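Local coordinates for hypothetical protein jhp0584 (Helicobacter pylori J99, PDB 4R7K) that is of unknown function but belongs to the SRPBCC superfamily, whose helix-grip fold often encloses a pocket for hydrophobic ligands, at residues V137-L142 with Q180-G185; E157-V162 with N173-G178; S68-Y73 with L121-W126; A30-K35 with E111-D116. All coordinates share one frame; numbering follows the deposited sequence.

Contact 1. Residues V137-L142 with Q180-G185; sequences VYHAWL and QAWLDG
His139 and Trp141 of strand 137-142 meet Trp182 and Leu183 of helix 180-185 where the long C-terminal helix lies against the antiparallel sheet, the central feature of a helix-grip fold. The three rings form an aromatic cluster around Trp182. Trp141 crosses Trp182 at about a right angle and pushes the outer edge of its six-membered ring onto the indole face: CZ2 of Trp141 stands 3.6 Å from CE2 of Trp182, and CH2 of Trp141 the same 3.6 Å from CD2 of Trp182. The planes lie 72° apart, an edge-to-face pair. His139 and Trp182 approach from opposite directions, with CE1 of His139 3.7 Å from CZ3 of Trp182; this second, offset edge-to-face pair is almost perpendicular at 87°. Trp182 can receive both because its CG lies anti to the backbone N (chi1 -161°), which swings the indole out toward the sheet. Leu183 adds an aliphatic flank, with CD2 3.6 Å from CZ3 of Trp141. Outside the two segments, Tyr74 stacks on Trp182, while NE2 of His139 is hydrogen-bonded to Thr155 OG1 on the adjoining strand, which fixes the turn of the imidazole. Tryptophan suits both sides because two indoles, one from each, together fill the 12.9 Å between the axes of the short segments, and histidine brings an aromatic edge with a nitrogen that the sheet can tether. No hydrogen bond crosses the interface, so strand and helix are joined here by C-H edges set against a pi face and by apolar burial.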
# COMPACT_ATOMS: atom_id res chain seq x y z
N VAL A 137 -3.33 -17.66 -14.44
CA VAL A 137 -4.21 -17.39 -13.30
C VAL A 137 -5.68 -17.77 -13.56
O VAL A 137 -6.09 -17.96 -14.72
CB VAL A 137 -4.15 -15.89 -12.90
CG1 VAL A 137 -2.69 -15.43 -12.81
CG2 VAL A 137 -4.90 -14.98 -13.89
N TYR A 138 -6.46 -17.88 -12.49
CA TYR A 138 -7.91 -18.11 -12.55
C TYR A 138 -8.49 -17.07 -11.62
O TYR A 138 -8.24 -17.11 -10.41
CB TYR A 138 -8.25 -19.51 -12.12
CG TYR A 138 -9.71 -19.91 -12.32
CD1 TYR A 138 -10.15 -20.48 -13.51
CD2 TYR A 138 -10.62 -19.79 -11.28
CE1 TYR A 138 -11.48 -20.86 -13.67
CE2 TYR A 138 -11.96 -20.15 -11.46
CZ TYR A 138 -12.38 -20.69 -12.64
OH TYR A 138 -13.71 -21.06 -12.77
N HIS A 139 -9.20 -16.10 -12.17
CA HIS A 139 -9.73 -14.99 -11.39
C HIS A 139 -11.25 -15.10 -11.34
O HIS A 139 -11.92 -15.02 -12.34
CB HIS A 139 -9.35 -13.72 -12.09
CG HIS A 139 -9.69 -12.47 -11.35
ND1 HIS A 139 -9.19 -11.24 -11.71
CD2 HIS A 139 -10.39 -12.27 -10.21
CE1 HIS A 139 -9.64 -10.32 -10.88
NE2 HIS A 139 -10.38 -10.92 -9.96
N ALA A 140 -11.78 -15.30 -10.14
CA ALA A 140 -13.19 -15.57 -9.97
C ALA A 140 -13.85 -14.45 -9.19
O ALA A 140 -13.21 -13.75 -8.34
CB ALA A 140 -13.39 -16.88 -9.25
N TRP A 141 -15.13 -14.31 -9.46
CA TRP A 141 -15.94 -13.29 -8.86
C TRP A 141 -17.26 -13.86 -8.45
O TRP A 141 -17.85 -14.73 -9.15
CB TRP A 141 -16.23 -12.17 -9.88
CG TRP A 141 -15.07 -11.39 -10.42
CD1 TRP A 141 -14.19 -11.79 -11.39
CD2 TRP A 141 -14.69 -10.05 -10.07
NE1 TRP A 141 -13.29 -10.78 -11.66
CE2 TRP A 141 -13.57 -9.71 -10.86
CE3 TRP A 141 -15.20 -9.09 -9.17
CZ2 TRP A 141 -12.92 -8.48 -10.74
CZ3 TRP A 141 -14.54 -7.87 -9.05
CH2 TRP A 141 -13.44 -7.56 -9.85
N LEU A 142 -17.76 -13.34 -7.33
CA LEU A 142 -19.08 -13.68 -6.83
C LEU A 142 -19.72 -12.40 -6.34
O LEU A 142 -19.24 -11.78 -5.38
CB LEU A 142 -18.97 -14.70 -5.70
CG LEU A 142 -20.29 -15.44 -5.35
CD1 LEU A 142 -19.95 -16.70 -4.56
CD2 LEU A 142 -21.18 -14.50 -4.55
N GLN A 180 -8.19 -4.74 -4.37
CA GLN A 180 -9.02 -3.90 -3.51
C GLN A 180 -9.42 -2.66 -4.28
O GLN A 180 -10.55 -2.15 -4.11
CB GLN A 180 -8.27 -3.48 -2.26
CG GLN A 180 -9.19 -2.91 -1.20
CD GLN A 180 -10.17 -3.93 -0.63
OE1 GLN A 180 -9.90 -5.15 -0.57
NE2 GLN A 180 -11.30 -3.43 -0.16
N ALA A 181 -8.48 -2.12 -5.05
CA ALA A 181 -8.77 -0.93 -5.86
C ALA A 181 -9.84 -1.22 -6.92
O ALA A 181 -10.64 -0.34 -7.25
CB ALA A 181 -7.50 -0.38 -6.52
N TRP A 182 -9.84 -2.44 -7.45
CA TRP A 182 -10.83 -2.86 -8.45
C TRP A 182 -12.19 -2.82 -7.77
O TRP A 182 -13.12 -2.21 -8.29
CB TRP A 182 -10.58 -4.28 -8.96
CG TRP A 182 -11.28 -4.59 -10.29
CD1 TRP A 182 -12.49 -4.12 -10.71
CD2 TRP A 182 -10.84 -5.52 -11.30
NE1 TRP A 182 -12.79 -4.61 -11.96
CE2 TRP A 182 -11.79 -5.48 -12.34
CE3 TRP A 182 -9.69 -6.32 -11.46
CZ2 TRP A 182 -11.67 -6.24 -13.50
CZ3 TRP A 182 -9.56 -7.08 -12.63
CH2 TRP A 182 -10.53 -7.02 -13.63
N LEU A 183 -12.30 -3.44 -6.59
CA LEU A 183 -13.57 -3.46 -5.86
C LEU A 183 -14.02 -2.07 -5.45
O LEU A 183 -15.20 -1.74 -5.61
CB LEU A 183 -13.52 -4.35 -4.61
CG LEU A 183 -13.22 -5.83 -4.79
CD1 LEU A 183 -13.29 -6.50 -3.45
CD2 LEU A 183 -14.24 -6.50 -5.69
N ASP A 184 -13.11 -1.24 -4.93
CA ASP A 184 -13.50 0.08 -4.47
C ASP A 184 -13.98 0.91 -5.66
O ASP A 184 -14.93 1.69 -5.54
CB ASP A 184 -12.37 0.78 -3.73
CG ASP A 184 -12.03 0.11 -2.38
OD1 ASP A 184 -12.84 -0.68 -1.83
OD2 ASP A 184 -10.95 0.40 -1.86
N GLY A 185 -13.33 0.74 -6.81
CA GLY A 185 -13.71 1.46 -8.00
C GLY A 185 -15.07 1.02 -8.51
O GLY A 185 -15.91 1.85 -8.87

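Contact 2. Residues E157-V162 with N173-G178; sequences ESQSGV and NAMLNG
Met175, present as selenomethionine, reaches from the first turn of helix 174-178 to Glu157 and Gln159 on strand 157-160, where the beginning of the C-terminal helix of the helix-grip fold sits on the sheet. From CB, directed at the strand, the chain leaves with CG anti to the carbonyl carbon and then bends at both later torsions (chi2 -57°, chi3 -59°), a compact hook easily made by an unbranched, flexible side chain. CG is already 3.9 Å from NE2 of Gln159. SE, the modelled selenium, draws closer to that nitrogen, at 3.6 Å from Gln159 NE2. The methyl CE goes furthest, lying 3.3 Å from NE2 of Gln159 and 3.5 Å from OE1 of Glu157, so that it rests against the place where the two polar groups join. Those groups hold each other: Gln159 NE2 donates to Glu157 OE1 over 2.7 Å in a nearly straight bond. The glutamate oxygen is met from above its carboxylate plane, whereas it lies close to the amide plane of the glutamine. Asn44 on the adjacent edge strand donates to OE1 of Gln159, which settles which way round the amide sits. The Gln159 amide and Glu157 OE1 thus have polar partners, and the methyl end of Met175 lays a soft apolar cover over them. Asn44 and Val46 also pack on Met175. Asparagine suits the position just before helix 174-190: as N-cap, Asn173 accepts through OD1 from the backbone N of Leu176 at 3.0 Å.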
# COMPACT_ATOMS: atom_id res chain seq x y z
N GLU A 157 -8.38 -14.80 -6.62
CA GLU A 157 -7.56 -15.23 -7.73
C GLU A 157 -6.52 -16.24 -7.24
O GLU A 157 -5.87 -16.03 -6.18
CB GLU A 157 -6.83 -14.04 -8.39
CG GLU A 157 -5.96 -14.42 -9.58
CD GLU A 157 -5.48 -13.22 -10.41
OE1 GLU A 157 -4.30 -13.23 -10.82
OE2 GLU A 157 -6.24 -12.25 -10.65
N SER A 158 -6.33 -17.27 -8.05
CA SER A 158 -5.36 -18.33 -7.82
C SER A 158 -4.39 -18.25 -8.99
O SER A 158 -4.83 -18.18 -10.16
CB SER A 158 -6.12 -19.68 -7.79
OG SER A 158 -5.25 -20.78 -7.58
N GLN A 159 -3.10 -18.32 -8.71
CA GLN A 159 -2.07 -18.10 -9.69
C GLN A 159 -1.02 -19.22 -9.67
O GLN A 159 -0.63 -19.71 -8.58
CB GLN A 159 -1.34 -16.78 -9.42
CG GLN A 159 -2.21 -15.55 -9.29
CD GLN A 159 -1.39 -14.27 -9.03
OE1 GLN A 159 -0.39 -14.28 -8.34
NE2 GLN A 159 -1.85 -13.15 -9.60
N SER A 160 -0.55 -19.59 -10.85
CA SER A 160 0.49 -20.60 -10.98
C SER A 160 1.64 -20.12 -11.88
O SER A 160 1.41 -19.51 -12.93
CB SER A 160 -0.09 -21.89 -11.55
OG SER A 160 -1.05 -22.44 -10.64
N GLY A 161 2.86 -20.46 -11.48
CA GLY A 161 4.05 -20.11 -12.25
C GLY A 161 5.06 -19.47 -11.34
O GLY A 161 4.74 -19.08 -10.20
N VAL A 162 6.29 -19.36 -11.84
CA VAL A 162 7.37 -18.79 -11.05
C VAL A 162 7.10 -17.34 -10.65
O VAL A 162 7.43 -16.96 -9.55
CB VAL A 162 8.75 -18.95 -11.74
CG1 VAL A 162 9.81 -18.14 -11.01
CG2 VAL A 162 9.16 -20.41 -11.77
N ASN A 173 1.68 -6.38 -0.52
CA ASN A 173 1.08 -7.35 -1.41
C ASN A 173 0.41 -6.62 -2.57
O ASN A 173 -0.66 -6.05 -2.42
CB ASN A 173 0.13 -8.23 -0.62
CG ASN A 173 -0.44 -9.35 -1.43
OD1 ASN A 173 -0.67 -9.22 -2.64
ND2 ASN A 173 -0.66 -10.50 -0.76
N ALA A 174 1.07 -6.64 -3.72
CA ALA A 174 0.62 -5.93 -4.92
C ALA A 174 -0.77 -6.33 -5.40
O ALA A 174 -1.62 -5.47 -5.66
CB ALA A 174 1.63 -6.06 -6.04
N MSE A 175 -0.98 -7.64 -5.52
CA MSE A 175 -2.24 -8.19 -5.94
C MSE A 175 -3.37 -7.83 -5.00
O MSE A 175 -4.48 -7.48 -5.44
CB MSE A 175 -2.14 -9.71 -5.98
CG MSE A 175 -1.19 -10.27 -7.03
SE MSE A 175 -1.65 -9.65 -8.84
CE MSE A 175 -3.48 -10.40 -8.85
N LEU A 176 -3.14 -7.97 -3.69
CA LEU A 176 -4.17 -7.62 -2.70
C LEU A 176 -4.67 -6.15 -2.82
O LEU A 176 -5.86 -5.87 -2.79
CB LEU A 176 -3.60 -7.84 -1.29
CG LEU A 176 -4.54 -7.60 -0.11
CD1 LEU A 176 -5.53 -8.75 -0.05
CD2 LEU A 176 -3.82 -7.48 1.21
N ASN A 177 -3.72 -5.24 -2.96
CA ASN A 177 -4.01 -3.84 -3.02
C ASN A 177 -4.62 -3.46 -4.37
O ASN A 177 -5.51 -2.63 -4.39
CB ASN A 177 -2.75 -3.03 -2.69
CG ASN A 177 -2.43 -3.08 -1.19
OD1 ASN A 177 -1.44 -3.67 -0.77
ND2 ASN A 177 -3.35 -2.58 -0.39
N GLY A 178 -4.15 -4.08 -5.46
CA GLY A 178 -4.72 -3.84 -6.78
C GLY A 178 -6.17 -4.32 -6.85
O GLY A 178 -7.04 -3.62 -7.34

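Contact 3. Residues S68-Y73 with L121-W126; sequences SHWEKY and LAWRGW
Trp70 and Trp123 approach from opposite directions and meet at the far corners of their six-membered rings. CH2 of Trp70 lies 3.5 Å from CH2 of Trp123, and CZ2 of Trp70 is 3.8 Å from that same Trp123 CH2. With planes 33° apart and centroids separated by 5.3 Å, the pair is oblique, neither a stack nor an edge-to-face contact. CA of Trp70 and CA of Trp123 are 15.1 Å apart, a gap that suits tryptophan, whose side chain is the largest. The two indoles are placed differently. NE1 of Trp70 is hydrogen-bonded to the backbone O of Leu64, which fixes the ring's rotation and satisfies a buried N-H. Trp123 takes the hindered first torsion, CG between the backbone N and carbonyl carbon (chi1 61°), and is positioned by the rings around it: His139, which it meets edge-to-face, and Trp141. Beyond these, Trp70 also makes an edge-to-face pair with Trp182, linking this contact to the aromatic centre of the fold. The short helix 70-73 thus lies over the same face of the sheet as helix 174-190, with strand 118-126 reaching it from between strands 103-114 and 136-146.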
# COMPACT_ATOMS: atom_id res chain seq x y z
N SER A 68 -15.86 -2.66 -20.95
CA SER A 68 -15.58 -1.30 -21.42
C SER A 68 -15.59 -0.30 -20.25
O SER A 68 -14.98 0.75 -20.34
CB SER A 68 -16.57 -0.85 -22.52
OG SER A 68 -17.88 -0.65 -22.00
N HIS A 69 -16.24 -0.64 -19.14
CA HIS A 69 -16.27 0.25 -17.96
C HIS A 69 -15.02 0.19 -17.08
O HIS A 69 -14.74 1.13 -16.34
CB HIS A 69 -17.46 -0.10 -17.07
CG HIS A 69 -18.78 0.10 -17.74
ND1 HIS A 69 -19.34 1.33 -17.92
CD2 HIS A 69 -19.65 -0.80 -18.26
CE1 HIS A 69 -20.50 1.20 -18.56
NE2 HIS A 69 -20.71 -0.09 -18.75
N TRP A 70 -14.29 -0.92 -17.16
CA TRP A 70 -13.13 -1.17 -16.28
C TRP A 70 -12.14 -0.02 -16.25
O TRP A 70 -11.74 0.47 -15.18
CB TRP A 70 -12.41 -2.44 -16.74
CG TRP A 70 -13.16 -3.71 -16.51
CD1 TRP A 70 -14.47 -3.85 -16.11
CD2 TRP A 70 -12.70 -5.04 -16.81
NE1 TRP A 70 -14.82 -5.17 -16.07
CE2 TRP A 70 -13.76 -5.93 -16.51
CE3 TRP A 70 -11.49 -5.56 -17.29
CZ2 TRP A 70 -13.64 -7.29 -16.65
CZ3 TRP A 70 -11.38 -6.91 -17.44
CH2 TRP A 70 -12.45 -7.77 -17.12
N GLU A 71 -11.76 0.44 -17.42
CA GLU A 71 -10.78 1.52 -17.54
C GLU A 71 -11.26 2.81 -16.90
O GLU A 71 -10.46 3.64 -16.45
CB GLU A 71 -10.43 1.74 -19.02
CG GLU A 71 -9.24 2.65 -19.19
CD GLU A 71 -8.81 2.83 -20.63
OE1 GLU A 71 -7.68 3.31 -20.83
OE2 GLU A 71 -9.58 2.48 -21.55
N LYS A 72 -12.57 2.97 -16.84
CA LYS A 72 -13.15 4.19 -16.32
C LYS A 72 -13.17 4.23 -14.80
O LYS A 72 -13.18 5.30 -14.23
CB LYS A 72 -14.54 4.35 -16.91
CG LYS A 72 -14.49 4.33 -18.44
CD LYS A 72 -15.86 4.38 -19.07
CE LYS A 72 -15.72 4.81 -20.52
NZ LYS A 72 -17.03 4.76 -21.21
N TYR A 73 -13.12 3.07 -14.13
CA TYR A 73 -13.17 3.08 -12.68
C TYR A 73 -12.05 2.35 -11.98
O TYR A 73 -11.90 2.50 -10.77
CB TYR A 73 -14.52 2.51 -12.21
CG TYR A 73 -14.77 1.04 -12.49
CD1 TYR A 73 -14.17 0.03 -11.72
CD2 TYR A 73 -15.70 0.65 -13.45
CE1 TYR A 73 -14.45 -1.30 -11.94
CE2 TYR A 73 -15.98 -0.68 -13.68
CZ TYR A 73 -15.36 -1.66 -12.92
OH TYR A 73 -15.61 -2.96 -13.12
N LEU A 121 -18.79 -15.45 -11.94
CA LEU A 121 -18.06 -15.15 -13.16
C LEU A 121 -16.58 -15.43 -12.92
O LEU A 121 -16.05 -15.08 -11.89
CB LEU A 121 -18.24 -13.68 -13.53
CG LEU A 121 -17.34 -13.12 -14.65
CD1 LEU A 121 -17.79 -13.71 -15.97
CD2 LEU A 121 -17.48 -11.61 -14.70
N ALA A 122 -15.94 -16.13 -13.85
CA ALA A 122 -14.51 -16.37 -13.72
C ALA A 122 -13.85 -16.50 -15.07
O ALA A 122 -14.47 -16.96 -16.03
CB ALA A 122 -14.24 -17.62 -12.88
N TRP A 123 -12.59 -16.06 -15.14
CA TRP A 123 -11.77 -16.24 -16.32
C TRP A 123 -10.39 -16.77 -15.98
O TRP A 123 -9.83 -16.50 -14.87
CB TRP A 123 -11.63 -14.95 -17.11
CG TRP A 123 -10.96 -13.80 -16.39
CD1 TRP A 123 -9.63 -13.60 -16.21
CD2 TRP A 123 -11.61 -12.64 -15.86
NE1 TRP A 123 -9.41 -12.43 -15.56
CE2 TRP A 123 -10.61 -11.80 -15.35
CE3 TRP A 123 -12.95 -12.24 -15.76
CZ2 TRP A 123 -10.90 -10.60 -14.69
CZ3 TRP A 123 -13.24 -11.04 -15.13
CH2 TRP A 123 -12.22 -10.23 -14.62
N ARG A 124 -9.85 -17.53 -16.93
CA ARG A 124 -8.49 -17.99 -16.87
C ARG A 124 -7.71 -16.94 -17.63
O ARG A 124 -8.15 -16.45 -18.67
CB ARG A 124 -8.34 -19.38 -17.49
CG ARG A 124 -6.93 -19.97 -17.34
CD ARG A 124 -6.87 -21.42 -17.81
NE ARG A 124 -7.34 -21.55 -19.18
CZ ARG A 124 -6.57 -21.46 -20.26
NH1 ARG A 124 -7.11 -21.59 -21.47
NH2 ARG A 124 -5.27 -21.25 -20.16
N GLY A 125 -6.56 -16.56 -17.11
CA GLY A 125 -5.72 -15.56 -17.74
C GLY A 125 -4.31 -16.07 -17.84
O GLY A 125 -3.91 -16.91 -17.04
N TRP A 126 -3.56 -15.57 -18.82
CA TRP A 126 -2.20 -15.99 -19.04
C TRP A 126 -1.44 -14.95 -19.84
O TRP A 126 -2.03 -14.05 -20.47
CB TRP A 126 -2.15 -17.33 -19.79
CG TRP A 126 -2.78 -17.32 -21.20
CD1 TRP A 126 -2.14 -17.15 -22.39
CD2 TRP A 126 -4.16 -17.52 -21.52
NE1 TRP A 126 -3.04 -17.20 -23.43
CE2 TRP A 126 -4.29 -17.43 -22.91
CE3 TRP A 126 -5.30 -17.73 -20.74
CZ2 TRP A 126 -5.52 -17.56 -23.55
CZ3 TRP A 126 -6.52 -17.87 -21.38
CH2 TRP A 126 -6.62 -17.78 -22.77

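Contact 4. Residues A30-K35 with E111-D116; sequences AIRWPK and EFELKD
Arg32 faces Glu111 and Glu113 where the loop after strand 27-29 passes over the antiparallel sheet of the helix-grip fold, on the face turned away from the C-terminal helix. The direct link is ionic. NH1 of Arg32 donates to OE2 of Glu113 at 3.0 Å, a salt bridge whose N-H...O angle of 136° is well bent; the oxygen lies in the guanidinium plane, although the two flat groups are turned 53° apart. Long, extended side chains suit both partners, since they must bridge from loop to strand. Arg32 NE is hydrogen-bonded to Thr26 of a second subunit, so the same guanidinium also joins two chains. The second kind of link is water-mediated and uses the loop backbone. One water accepts from Arg32 N at 2.9 Å and donates to Glu111 OE2 at 2.6 Å; another donates to Arg32 O at 2.7 Å and, weakly, to Glu111 OE1. Glutamate suits this position because its two oxygens can each receive a water, one tied to the N-H and the other to the C=O of a single residue. A third water sits between NH2 of Arg32, 2.7 Å away, and OE2 of Glu113, 3.0 Å away.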
# COMPACT_ATOMS: atom_id res chain seq x y z
N ALA A 30 -19.91 -19.45 -1.80
CA ALA A 30 -18.49 -19.48 -2.10
C ALA A 30 -18.22 -19.83 -3.54
O ALA A 30 -19.04 -20.47 -4.20
CB ALA A 30 -17.77 -20.49 -1.20
N ILE A 31 -17.03 -19.44 -3.99
CA ILE A 31 -16.56 -19.68 -5.34
C ILE A 31 -16.33 -21.16 -5.62
O ILE A 31 -15.82 -21.88 -4.77
CB ILE A 31 -15.26 -18.89 -5.58
CG1 ILE A 31 -15.66 -17.43 -5.75
CG2 ILE A 31 -14.57 -19.39 -6.86
CD1 ILE A 31 -14.55 -16.43 -5.73
N ARG A 32 -16.76 -21.60 -6.81
CA ARG A 32 -16.54 -23.01 -7.23
C ARG A 32 -15.22 -23.04 -8.02
O ARG A 32 -15.13 -22.46 -9.09
CB ARG A 32 -17.67 -23.51 -8.10
CG ARG A 32 -19.05 -23.39 -7.47
CD ARG A 32 -20.14 -24.03 -8.34
NE ARG A 32 -21.43 -23.99 -7.65
CZ ARG A 32 -22.52 -23.35 -8.06
NH1 ARG A 32 -22.58 -22.74 -9.25
NH2 ARG A 32 -23.62 -23.40 -7.30
N TRP A 33 -14.20 -23.72 -7.50
CA TRP A 33 -12.88 -23.77 -8.16
C TRP A 33 -12.62 -25.04 -8.96
O TRP A 33 -12.85 -26.14 -8.46
CB TRP A 33 -11.73 -23.70 -7.12
CG TRP A 33 -11.72 -22.46 -6.31
CD1 TRP A 33 -12.32 -22.30 -5.13
CD2 TRP A 33 -11.08 -21.20 -6.63
NE1 TRP A 33 -12.12 -21.01 -4.67
CE2 TRP A 33 -11.39 -20.31 -5.59
CE3 TRP A 33 -10.34 -20.73 -7.70
CZ2 TRP A 33 -10.95 -19.01 -5.57
CZ3 TRP A 33 -9.88 -19.44 -7.68
CH2 TRP A 33 -10.20 -18.59 -6.64
N PRO A 34 -12.10 -24.91 -10.18
CA PRO A 34 -11.67 -26.12 -10.84
C PRO A 34 -10.54 -26.71 -9.98
O PRO A 34 -9.83 -25.97 -9.30
CB PRO A 34 -11.19 -25.64 -12.22
CG PRO A 34 -11.83 -24.31 -12.41
CD PRO A 34 -11.96 -23.72 -11.05
N LYS A 35 -10.38 -28.04 -10.03
CA LYS A 35 -9.41 -28.76 -9.21
C LYS A 35 -8.01 -28.15 -9.25
O LYS A 35 -7.36 -27.97 -8.23
CB LYS A 35 -9.32 -30.20 -9.68
CG LYS A 35 -8.41 -31.06 -8.83
CD LYS A 35 -8.14 -32.38 -9.51
CE LYS A 35 -7.28 -33.25 -8.64
NZ LYS A 35 -7.04 -34.52 -9.35
N GLU A 111 -16.42 -19.49 -16.49
CA GLU A 111 -17.61 -19.65 -15.67
C GLU A 111 -18.46 -18.44 -15.78
O GLU A 111 -17.98 -17.32 -15.60
CB GLU A 111 -17.26 -19.85 -14.19
CG GLU A 111 -18.48 -19.94 -13.29
CD GLU A 111 -18.13 -19.85 -11.83
OE1 GLU A 111 -17.38 -18.89 -11.50
OE2 GLU A 111 -18.62 -20.69 -11.02
N PHE A 112 -19.74 -18.65 -16.08
CA PHE A 112 -20.68 -17.55 -16.13
C PHE A 112 -22.07 -18.07 -15.78
O PHE A 112 -22.68 -18.86 -16.54
CB PHE A 112 -20.74 -16.87 -17.51
CG PHE A 112 -21.78 -15.80 -17.57
CD1 PHE A 112 -21.54 -14.57 -17.00
CD2 PHE A 112 -23.01 -16.04 -18.13
CE1 PHE A 112 -22.50 -13.60 -16.99
CE2 PHE A 112 -23.99 -15.06 -18.13
CZ PHE A 112 -23.73 -13.84 -17.54
N GLU A 113 -22.58 -17.65 -14.64
CA GLU A 113 -23.90 -18.04 -14.20
C GLU A 113 -24.53 -16.82 -13.53
O GLU A 113 -24.08 -16.38 -12.46
CB GLU A 113 -23.82 -19.21 -13.24
CG GLU A 113 -25.19 -19.72 -12.82
CD GLU A 113 -25.13 -21.01 -12.00
OE1 GLU A 113 -26.10 -21.81 -12.07
OE2 GLU A 113 -24.12 -21.24 -11.31
N LEU A 114 -25.55 -16.26 -14.16
CA LEU A 114 -26.20 -15.07 -13.65
C LEU A 114 -27.64 -15.38 -13.31
O LEU A 114 -28.41 -15.77 -14.18
CB LEU A 114 -26.14 -13.95 -14.69
CG LEU A 114 -26.90 -12.65 -14.33
CD1 LEU A 114 -26.39 -12.02 -13.04
CD2 LEU A 114 -26.81 -11.65 -15.49
N LYS A 115 -27.97 -15.21 -12.04
CA LYS A 115 -29.32 -15.43 -11.52
C LYS A 115 -29.84 -14.08 -11.00
O LYS A 115 -29.08 -13.09 -10.95
CB LYS A 115 -29.32 -16.50 -10.42
CG LYS A 115 -28.70 -17.81 -10.91
CD LYS A 115 -29.19 -19.04 -10.16
CE LYS A 115 -28.65 -19.11 -8.75
NZ LYS A 115 -29.36 -20.19 -8.00
N ASP A 116 -31.12 -14.04 -10.61
CA ASP A 116 -31.73 -12.80 -10.10
C ASP A 116 -30.95 -12.17 -8.94
O ASP A 116 -30.98 -10.97 -8.78
CB ASP A 116 -33.16 -13.06 -9.59
CG ASP A 116 -34.16 -13.35 -10.70
OD1 ASP A 116 -33.81 -13.15 -11.88
OD2 ASP A 116 -35.30 -13.75 -10.39
O HOH W 1 -18.14 -19.86 -8.60
O HOH W 2 -15.24 -20.31 -10.75
O HOH W 3 -25.59 -22.38 -8.92

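Along the chain, contacts 3 and 4 interleave, both closing before contact 1 opens, and contact 2 is nested within contact 1. All four reach one antiparallel sheet, in which strands 103-114, 118-126, 136-146 and 150-160 are successive neighbours. Contacts 1 and 2, with centres 11 Å apart, share helix 174-190; contact 3, centred 8 Å from the centre of contact 1, adds helix 70-73 to that side. Contact 4, centred about 14 Å from the centre of contact 1, lies on the opposite face, where Ile31 and Pro34 pack on Ala140 and Tyr138. The sheet is therefore lined by helices on one face and crossed by a loop on the other; contacts 1, 2 and 4 adjoin a second subunit, whereas no other chain of the assembly touches contact 3.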